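Local coordinates for protein globin III, extracellular (Lumbricus terrestris, PDB 1X9F) that probably carries oxygen, as a heme-binding globin subunit of the giant extracellular hemoglobin (erythrocruorin) of the earthworm, at residues C[10-15]-C[84-89]; C[21-26]-C[30-35]; C[40-45]-C[117-122]. All coordinates share one frame; numbering follows the deposited sequence.

Contact 1: residues C[10-15]-C[84-89]; sequences EDHRIV and LLDDPP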
loop_
_atom_site.group_PDB
_atom_site.type_symbol
_atom_site.label_atom_id
_atom_site.label_comp_id
_atom_site.label_asym_id
_atom_site.label_seq_id
_atom_site.Cartn_x
_atom_site.Cartn_y
_atom_site.Cartn_z
ATOM N N GLU C 10 -12.070 -4.948 -26.583
ATOM C CA GLU C 10 -11.267 -5.171 -25.375
ATOM C C GLU C 10 -10.289 -6.334 -25.557
ATOM O O GLU C 10 -9.139 -6.234 -25.133
ATOM C CB GLU C 10 -12.145 -5.407 -24.137
ATOM C CG GLU C 10 -12.713 -4.148 -23.467
ATOM C CD GLU C 10 -11.719 -3.470 -22.535
ATOM O OE1 GLU C 10 -11.504 -3.976 -21.404
ATOM O OE2 GLU C 10 -11.163 -2.413 -22.926
ATOM N N ASP C 11 -10.745 -7.422 -26.190
ATOM C CA ASP C 11 -9.888 -8.587 -26.494
ATOM C C ASP C 11 -8.586 -8.182 -27.171
ATOM O O ASP C 11 -7.500 -8.498 -26.677
ATOM C CB ASP C 11 -10.598 -9.590 -27.412
ATOM C CG ASP C 11 -11.600 -10.465 -26.683
ATOM O OD1 ASP C 11 -12.491 -11.015 -27.364
ATOM O OD2 ASP C 11 -11.584 -10.673 -25.450
ATOM N N HIS C 12 -8.698 -7.486 -28.300
ATOM C CA HIS C 12 -7.505 -7.128 -29.054
ATOM C C HIS C 12 -6.648 -6.076 -28.346
ATOM O O HIS C 12 -5.441 -6.016 -28.555
ATOM C CB HIS C 12 -7.831 -6.771 -30.518
ATOM C CG HIS C 12 -8.308 -5.366 -30.734
ATOM N ND1 HIS C 12 -9.557 -5.075 -31.241
ATOM C CD2 HIS C 12 -7.688 -4.175 -30.555
ATOM C CE1 HIS C 12 -9.693 -3.765 -31.343
ATOM N NE2 HIS C 12 -8.574 -3.197 -30.931
ATOM N N ARG C 13 -7.277 -5.271 -27.494
ATOM C CA ARG C 13 -6.564 -4.297 -26.685
ATOM C C ARG C 13 -5.747 -5.023 -25.600
ATOM O O ARG C 13 -4.623 -4.616 -25.299
ATOM C CB ARG C 13 -7.564 -3.290 -26.080
ATOM C CG ARG C 13 -6.935 -2.149 -25.285
ATOM C CD ARG C 13 -7.910 -1.376 -24.374
ATOM N NE ARG C 13 -8.501 -2.199 -23.304
ATOM C CZ ARG C 13 -7.858 -2.607 -22.204
ATOM N NH1 ARG C 13 -6.582 -2.287 -22.002
ATOM N NH2 ARG C 13 -8.494 -3.347 -21.304
ATOM N N ILE C 14 -6.312 -6.095 -25.033
ATOM C CA ILE C 14 -5.604 -6.935 -24.055
ATOM C C ILE C 14 -4.401 -7.601 -24.724
ATOM O O ILE C 14 -3.300 -7.611 -24.171
ATOM C CB ILE C 14 -6.546 -8.011 -23.415
ATOM C CG1 ILE C 14 -7.739 -7.370 -22.693
ATOM C CG2 ILE C 14 -5.776 -8.930 -22.465
ATOM C CD1 ILE C 14 -7.398 -6.614 -21.413
ATOM N N VAL C 15 -4.623 -8.136 -25.921
ATOM C CA VAL C 15 -3.570 -8.807 -26.678
ATOM C C VAL C 15 -2.401 -7.864 -26.997
ATOM O O VAL C 15 -1.241 -8.223 -26.792
ATOM C CB VAL C 15 -4.142 -9.495 -27.956
ATOM C CG1 VAL C 15 -3.038 -9.876 -28.934
ATOM C CG2 VAL C 15 -4.954 -10.731 -27.571
ATOM N N LEU C 84 -2.007 -4.236 -36.051
ATOM C CA LEU C 84 -3.114 -3.763 -36.877
ATOM C C LEU C 84 -4.486 -4.207 -36.357
ATOM O O LEU C 84 -5.502 -3.965 -37.015
ATOM C CB LEU C 84 -2.914 -4.142 -38.355
ATOM C CG LEU C 84 -1.851 -3.346 -39.128
ATOM C CD1 LEU C 84 -1.689 -3.883 -40.544
ATOM C CD2 LEU C 84 -2.150 -1.838 -39.160
ATOM N N LEU C 85 -4.529 -4.834 -35.183
ATOM C CA LEU C 85 -5.801 -5.299 -34.622
ATOM C C LEU C 85 -6.818 -4.175 -34.386
ATOM O O LEU C 85 -8.027 -4.388 -34.532
ATOM C CB LEU C 85 -5.576 -6.123 -33.354
ATOM C CG LEU C 85 -5.071 -7.559 -33.563
ATOM C CD1 LEU C 85 -4.525 -8.132 -32.260
ATOM C CD2 LEU C 85 -6.157 -8.471 -34.130
ATOM N N ASP C 86 -6.339 -2.978 -34.059
ATOM C CA ASP C 86 -7.237 -1.841 -33.878
ATOM C C ASP C 86 -7.635 -1.170 -35.190
ATOM O O ASP C 86 -8.138 -0.049 -35.179
ATOM C CB ASP C 86 -6.639 -0.802 -32.923
ATOM C CG ASP C 86 -7.718 0.027 -32.227
ATOM O OD1 ASP C 86 -7.415 1.157 -31.788
ATOM O OD2 ASP C 86 -8.897 -0.370 -32.072
ATOM N N ASP C 87 -7.419 -1.850 -36.314
ATOM C CA ASP C 87 -7.738 -1.295 -37.630
ATOM C C ASP C 87 -8.119 -2.449 -38.563
ATOM O O ASP C 87 -7.356 -2.826 -39.459
ATOM C CB ASP C 87 -6.542 -0.492 -38.165
ATOM C CG ASP C 87 -6.852 0.263 -39.455
ATOM O OD1 ASP C 87 -7.826 -0.067 -40.168
ATOM O OD2 ASP C 87 -6.154 1.213 -39.848
ATOM N N PRO C 88 -9.305 -3.012 -38.341
ATOM C CA PRO C 88 -9.733 -4.229 -39.041
ATOM C C PRO C 88 -9.506 -4.273 -40.566
ATOM O O PRO C 88 -9.031 -5.303 -41.050
ATOM C CB PRO C 88 -11.228 -4.365 -38.675
ATOM C CG PRO C 88 -11.586 -3.119 -37.915
ATOM C CD PRO C 88 -10.321 -2.535 -37.385
ATOM N N PRO C 89 -9.816 -3.217 -41.326
ATOM C CA PRO C 89 -9.601 -3.284 -42.774
ATOM C C PRO C 89 -8.128 -3.290 -43.190
ATOM O O PRO C 89 -7.778 -3.962 -44.163
ATOM C CB PRO C 89 -10.330 -2.046 -43.304
ATOM C CG PRO C 89 -10.352 -1.104 -42.177
ATOM C CD PRO C 89 -10.405 -1.923 -40.930
#
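H12 and L85 form the tight part of this contact. The two side chains run antiparallel, CB beside CB, with H12 CB 3.7 Å from L85 CB. The imidazole then lies over the backbone of L85. L85 O sits 3.6 Å from the plane of the H12 ring, over its centre, while D86 N is on that same face. This placement depends on the first torsion of H12. At chi1 82°, CG occupies the crowded position between the backbone N and the carbonyl carbon, which sets the ring over the L85 carbonyl. One helical turn further on, V15 adds an apolar touch, with V15 CG1 4.0 Å from L85 CD1. H12, V15 and L85 are all buried.

In globin terms, segment 10-15 belongs to the A helix, and 84-89 spans the EF corner and the first residues of the F helix. The corner is a type I turn from L84 to D87, closed by D87 N to L84 O at 2.9 Å. D87 is the N-cap of helix 88-103. C7, whose disulfide partner is C139 on helix 133-148, packs on both H12 and L85.

Toward D86 the contact is looser and more open to solvent. H12 NE2 donates to D86 OD2 at 3.1 Å, but the bond is bent, with an N-H...O angle of 139°. The carboxylate plane is turned 45° from the ring, and the donor comes from above that plane. The other oxygen, D86 OD1, bonds to H24 of a Globin II chain, so this aspartate links the A helix to a neighbouring subunit. On another side of the helix R13 holds E10 through NE and NH2, one to each oxygen, and E10 OE1 has a second partner, a basic side chain of another protein chain.

Contact 2: residues C[21-26]-C[30-35]; sequences ILWRDT and KIKIGF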
loop_
_atom_site.group_PDB
_atom_site.type_symbol
_atom_site.label_atom_id
_atom_site.label_comp_id
_atom_site.label_asym_id
_atom_site.label_seq_id
_atom_site.Cartn_x
_atom_site.Cartn_y
_atom_site.Cartn_z
ATOM N N ILE C 21 4.704 -5.881 -23.937
ATOM C CA ILE C 21 5.638 -6.227 -22.880
ATOM C C ILE C 21 6.916 -6.904 -23.412
ATOM O O ILE C 21 8.011 -6.589 -22.948
ATOM C CB ILE C 21 4.912 -7.044 -21.769
ATOM C CG1 ILE C 21 4.225 -6.089 -20.781
ATOM C CG2 ILE C 21 5.887 -7.967 -21.019
ATOM C CD1 ILE C 21 2.952 -6.666 -20.106
ATOM N N LEU C 22 6.799 -7.792 -24.399
ATOM C CA LEU C 22 7.995 -8.451 -24.940
ATOM C C LEU C 22 9.072 -7.512 -25.461
ATOM O O LEU C 22 10.251 -7.880 -25.477
ATOM C CB LEU C 22 7.636 -9.433 -26.060
ATOM C CG LEU C 22 7.265 -10.819 -25.526
ATOM C CD1 LEU C 22 6.949 -11.742 -26.676
ATOM C CD2 LEU C 22 8.372 -11.408 -24.656
ATOM N N TRP C 23 8.682 -6.314 -25.888
ATOM C CA TRP C 23 9.632 -5.411 -26.552
ATOM C C TRP C 23 9.985 -4.219 -25.672
ATOM O O TRP C 23 10.467 -3.189 -26.157
ATOM C CB TRP C 23 9.094 -4.978 -27.923
ATOM C CG TRP C 23 8.247 -6.043 -28.530
ATOM C CD1 TRP C 23 6.898 -5.996 -28.724
ATOM C CD2 TRP C 23 8.669 -7.344 -28.963
ATOM N NE1 TRP C 23 6.456 -7.176 -29.273
ATOM C CE2 TRP C 23 7.521 -8.022 -29.430
ATOM C CE3 TRP C 23 9.905 -8.004 -29.019
ATOM C CZ2 TRP C 23 7.569 -9.319 -29.946
ATOM C CZ3 TRP C 23 9.950 -9.299 -29.530
ATOM C CH2 TRP C 23 8.786 -9.939 -29.987
ATOM N N ARG C 24 9.747 -4.387 -24.371
ATOM C CA ARG C 24 10.150 -3.418 -23.364
ATOM C C ARG C 24 11.637 -3.111 -23.491
ATOM O O ARG C 24 12.053 -1.979 -23.239
ATOM C CB ARG C 24 9.854 -3.935 -21.945
ATOM C CG ARG C 24 8.373 -3.891 -21.510
ATOM C CD ARG C 24 7.905 -2.557 -20.924
ATOM N NE ARG C 24 8.331 -1.431 -21.754
ATOM C CZ ARG C 24 7.987 -0.162 -21.566
ATOM N NH1 ARG C 24 7.186 0.186 -20.567
ATOM N NH2 ARG C 24 8.448 0.770 -22.393
ATOM N N ASP C 25 12.442 -4.102 -23.877
ATOM C CA ASP C 25 13.887 -3.873 -23.988
ATOM C C ASP C 25 14.418 -3.872 -25.437
ATOM O O ASP C 25 13.739 -4.361 -26.348
ATOM C CB ASP C 25 14.683 -4.777 -23.023
ATOM C CG ASP C 25 14.971 -6.159 -23.600
ATOM O OD1 ASP C 25 15.933 -6.822 -23.136
ATOM O OD2 ASP C 25 14.294 -6.677 -24.507
ATOM N N THR C 26 15.615 -3.312 -25.641
ATOM C CA THR C 26 16.099 -2.950 -26.991
ATOM C C THR C 26 16.672 -4.082 -27.836
ATOM O O THR C 26 16.819 -3.921 -29.051
ATOM C CB THR C 26 17.143 -1.792 -26.950
ATOM O OG1 THR C 26 18.236 -2.144 -26.078
ATOM C CG2 THR C 26 16.552 -0.525 -26.335
ATOM N N LYS C 30 17.079 -10.287 -30.676
ATOM C CA LYS C 30 17.490 -11.459 -29.920
ATOM C C LYS C 30 16.264 -12.271 -29.492
ATOM O O LYS C 30 16.236 -13.495 -29.639
ATOM C CB LYS C 30 18.341 -11.052 -28.711
ATOM C CG LYS C 30 19.244 -12.163 -28.178
ATOM C CD LYS C 30 20.484 -12.371 -29.045
ATOM C CE LYS C 30 21.510 -11.269 -28.824
ATOM N NZ LYS C 30 22.688 -11.408 -29.729
ATOM N N ILE C 31 15.253 -11.566 -28.991
ATOM C CA ILE C 31 14.010 -12.173 -28.533
ATOM C C ILE C 31 13.177 -12.715 -29.685
ATOM O O ILE C 31 12.590 -13.792 -29.567
ATOM C CB ILE C 31 13.193 -11.147 -27.729
ATOM C CG1 ILE C 31 13.932 -10.791 -26.438
ATOM C CG2 ILE C 31 11.791 -11.680 -27.416
ATOM C CD1 ILE C 31 13.445 -9.518 -25.778
ATOM N N LYS C 32 13.118 -11.971 -30.788
ATOM C CA LYS C 32 12.334 -12.400 -31.944
ATOM C C LYS C 32 12.911 -13.679 -32.536
ATOM O O LYS C 32 12.172 -14.638 -32.790
ATOM C CB LYS C 32 12.234 -11.289 -32.998
ATOM C CG LYS C 32 11.182 -10.224 -32.693
ATOM C CD LYS C 32 11.436 -8.953 -33.492
ATOM C CE LYS C 32 10.314 -7.914 -33.284
ATOM N NZ LYS C 32 10.684 -6.622 -33.967
ATOM N N ILE C 33 14.231 -13.700 -32.717
ATOM C CA ILE C 33 14.930 -14.872 -33.245
ATOM C C ILE C 33 14.785 -16.110 -32.351
ATOM O O ILE C 33 14.461 -17.190 -32.841
ATOM C CB ILE C 33 16.416 -14.546 -33.511
ATOM C CG1 ILE C 33 16.535 -13.572 -34.686
ATOM C CG2 ILE C 33 17.209 -15.820 -33.803
ATOM C CD1 ILE C 33 17.917 -12.929 -34.816
ATOM N N GLY C 34 15.005 -15.943 -31.049
ATOM C CA GLY C 34 14.888 -17.051 -30.102
ATOM C C GLY C 34 13.496 -17.650 -30.090
ATOM O O GLY C 34 13.333 -18.870 -30.192
ATOM N N PHE C 35 12.493 -16.785 -29.985
ATOM C CA PHE C 35 11.110 -17.224 -29.885
ATOM C C PHE C 35 10.625 -17.873 -31.183
ATOM O O PHE C 35 10.078 -18.976 -31.160
ATOM C CB PHE C 35 10.210 -16.057 -29.464
ATOM C CG PHE C 35 8.838 -16.476 -29.019
ATOM C CD1 PHE C 35 8.669 -17.536 -28.132
ATOM C CD2 PHE C 35 7.714 -15.792 -29.471
ATOM C CE1 PHE C 35 7.399 -17.923 -27.717
ATOM C CE2 PHE C 35 6.438 -16.168 -29.057
ATOM C CZ PHE C 35 6.280 -17.235 -28.179
#
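The AB corner of the globin fold brings W23 and L22 back against the start of the B helix, where they meet I31 and K32. The W23 indole is layered between two aliphatic groups. K32 CG meets the rim of the ring at W23 CZ3, 3.5 Å away. K32 CE lies over one face and makes a CH-pi contact, 4.2 Å from the centroid of the W23 six-membered ring. The opposite face is covered by L22 CB, 3.6 Å above the W23 plane. The lysine chain is extended beyond CG and runs at about a right angle to the indole. Its ammonium group stands higher above the same face as CE: K32 NZ is 5.3 Å from the centroid of the W23 six-membered ring, at most a weak cation-pi attraction. That charge pairs instead with D73 of a Globin II chain.

I31 packs beside the lysine. I31 CG2 meets W23 CZ3 at 3.7 Å and L22 CD2 at 4.4 Å. I31 CD1 is on a different branch, 3.6 Å from L22 O. Were W23 an alanine, the K32 methylenes, I31 CG2 and L22 CB would probably lose the ring between them and a gap would open. W19 meets W23 edge-to-face, tying the corner back to the A helix. The arrangement is that of a globin AB corner, packed on the first turns of the B helix.

Contact 3: residues C[40-45]-C[117-122]; sequences LTKLAK and GEILAT. With CMO (carbon monoxide), chain S.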
loop_
_atom_site.group_PDB
_atom_site.type_symbol
_atom_site.label_atom_id
_atom_site.label_comp_id
_atom_site.label_asym_id
_atom_site.label_seq_id
_atom_site.Cartn_x
_atom_site.Cartn_y
_atom_site.Cartn_z
ATOM N N LEU C 40 8.949 -22.478 -34.733
ATOM C CA LEU C 40 9.027 -23.243 -35.973
ATOM C C LEU C 40 9.700 -24.592 -35.753
ATOM O O LEU C 40 9.259 -25.611 -36.296
ATOM C CB LEU C 40 9.746 -22.439 -37.054
ATOM C CG LEU C 40 9.017 -21.164 -37.482
ATOM C CD1 LEU C 40 9.883 -20.373 -38.451
ATOM C CD2 LEU C 40 7.662 -21.482 -38.120
ATOM N N THR C 41 10.757 -24.597 -34.946
ATOM C CA THR C 41 11.435 -25.837 -34.574
ATOM C C THR C 41 10.459 -26.859 -33.983
ATOM O O THR C 41 10.465 -28.030 -34.379
ATOM C CB THR C 41 12.597 -25.530 -33.603
ATOM O OG1 THR C 41 13.793 -25.311 -34.362
ATOM C CG2 THR C 41 12.951 -26.742 -32.733
ATOM N N LYS C 42 9.623 -26.403 -33.050
ATOM C CA LYS C 42 8.601 -27.237 -32.428
ATOM C C LYS C 42 7.578 -27.681 -33.473
ATOM O O LYS C 42 7.121 -28.828 -33.455
ATOM C CB LYS C 42 7.924 -26.478 -31.277
ATOM C CG LYS C 42 6.867 -27.261 -30.484
ATOM C CD LYS C 42 7.471 -28.221 -29.455
ATOM C CE LYS C 42 6.386 -28.854 -28.574
ATOM N NZ LYS C 42 5.377 -29.644 -29.364
ATOM N N LEU C 43 7.238 -26.774 -34.387
ATOM C CA LEU C 43 6.322 -27.101 -35.471
ATOM C C LEU C 43 6.863 -28.246 -36.320
ATOM O O LEU C 43 6.137 -29.204 -36.593
ATOM C CB LEU C 43 6.019 -25.877 -36.341
ATOM C CG LEU C 43 5.073 -26.110 -37.530
ATOM C CD1 LEU C 43 3.632 -26.396 -37.067
ATOM C CD2 LEU C 43 5.084 -24.901 -38.451
ATOM N N ALA C 44 8.130 -28.153 -36.723
ATOM C CA ALA C 44 8.758 -29.189 -37.551
ATOM C C ALA C 44 8.895 -30.518 -36.804
ATOM O O ALA C 44 8.742 -31.588 -37.399
ATOM C CB ALA C 44 10.113 -28.717 -38.069
ATOM N N LYS C 45 9.175 -30.435 -35.504
ATOM C CA LYS C 45 9.231 -31.605 -34.633
ATOM C C LYS C 45 7.925 -32.393 -34.673
ATOM O O LYS C 45 7.944 -33.620 -34.767
ATOM C CB LYS C 45 9.519 -31.180 -33.188
ATOM C CG LYS C 45 9.836 -32.339 -32.235
ATOM C CD LYS C 45 11.338 -32.488 -31.962
ATOM C CE LYS C 45 12.165 -32.686 -33.245
ATOM N NZ LYS C 45 13.638 -32.718 -32.954
ATOM N N GLY C 117 -0.886 -22.576 -34.075
ATOM C CA GLY C 117 -1.759 -21.977 -33.068
ATOM C C GLY C 117 -1.643 -22.607 -31.692
ATOM O O GLY C 117 -1.615 -21.896 -30.685
ATOM N N GLU C 118 -1.583 -23.936 -31.645
ATOM C CA GLU C 118 -1.416 -24.651 -30.382
ATOM C C GLU C 118 -0.047 -24.371 -29.790
ATOM O O GLU C 118 0.062 -24.076 -28.599
ATOM C CB GLU C 118 -1.582 -26.157 -30.564
ATOM C CG GLU C 118 -2.923 -26.589 -31.126
ATOM C CD GLU C 118 -2.881 -27.989 -31.712
ATOM O OE1 GLU C 118 -3.913 -28.426 -32.262
ATOM O OE2 GLU C 118 -1.825 -28.655 -31.625
ATOM N N ILE C 119 0.993 -24.472 -30.615
ATOM C CA ILE C 119 2.356 -24.191 -30.162
ATOM C C ILE C 119 2.471 -22.750 -29.649
ATOM O O ILE C 119 3.107 -22.497 -28.624
ATOM C CB ILE C 119 3.392 -24.489 -31.278
ATOM C CG1 ILE C 119 3.414 -25.987 -31.597
ATOM C CG2 ILE C 119 4.793 -24.020 -30.866
ATOM C CD1 ILE C 119 4.124 -26.339 -32.886
ATOM N N LEU C 120 1.830 -21.825 -30.359
ATOM C CA LEU C 120 1.835 -20.410 -30.015
ATOM C C LEU C 120 1.097 -20.161 -28.701
ATOM O O LEU C 120 1.537 -19.363 -27.872
ATOM C CB LEU C 120 1.201 -19.614 -31.157
ATOM C CG LEU C 120 1.447 -18.120 -31.356
ATOM C CD1 LEU C 120 2.912 -17.740 -31.186
ATOM C CD2 LEU C 120 0.955 -17.727 -32.739
ATOM N N ALA C 121 -0.017 -20.864 -28.513
ATOM C CA ALA C 121 -0.801 -20.773 -27.279
ATOM C C ALA C 121 -0.040 -21.282 -26.055
ATOM O O ALA C 121 -0.206 -20.763 -24.953
ATOM C CB ALA C 121 -2.115 -21.525 -27.430
ATOM N N THR C 122 0.779 -22.309 -26.259
ATOM C CA THR C 122 1.577 -22.891 -25.190
ATOM C C THR C 122 2.792 -22.018 -24.871
ATOM O O THR C 122 3.100 -21.775 -23.703
ATOM C CB THR C 122 1.997 -24.319 -25.588
ATOM O OG1 THR C 122 0.819 -25.128 -25.727
ATOM C CG2 THR C 122 2.778 -25.014 -24.461
HETATM C C CMO S . 6.811 -18.532 -41.368
HETATM O O CMO S . 7.440 -19.019 -40.445
#
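E118 O, the carbonyl just before I119, whose side chain packs on K42 and L43, is gripped twice by T122. T122 N donates to E118 O at 3.0 Å in the helix, and T122 OG1 donates to the same oxygen at 3.2 Å. The two donors come from opposite faces of the carbonyl plane. The hydroxyl is tilted 34° from that plane. This second bond holds the threonine side chain against its own helix.

The contact between the helices is apolar and rests on I119. Its CG1 is anti to the carbonyl carbon (chi1 -65°) and the chain is extended beyond it, so CD1 reaches the backbone of the facing helix. There I119 CD1 lies 3.5 Å from L43 CA and 4.0 Å from L43 CB. The aliphatic part of K42 crosses I119 at a slant. K42 CG meets I119 CD1 at 3.8 Å, and K42 CB and CG also rest on I119 CG2. The lysine then bends at chi2 and chi4, and its ammonium group forms a salt bridge with D46. The K42 side is exposed, whereas I119 and L43 are buried.

L43 also touches the heme. L40, on another side of the same helix, lines the ligand pocket: both L40 CD1 and L40 CD2 are 3.4 Å from the oxygen of carbon monoxide. This is the crossing of the B helix, 28-46, with the G helix, 110-127. L40 packs on F67, H70 and I74 of helix 65-83, while L43 and A44 pack on V50 of helix 50-53.

Overall arrangement
From the N terminus, helix 9-20 enters contact 1 first, but that loop closes only at 84-89, after 68 intervening residues. Contact 2 lies nested inside it, a short local closure where the chain turns from helix 9-20 into helix 28-46. The same helix 28-46 continues into contact 3, so contacts 2 and 3 follow in series, their nearest atoms about 4 Å apart. Contact 3 waits for helix 110-127 and therefore crosses contact 1. These two lie on opposite sides of the chain's centre, with centres 23 Å apart. Together the three tie the A helix to the EF corner, the AB corner to the B helix, and the B helix to the G helix beside the heme.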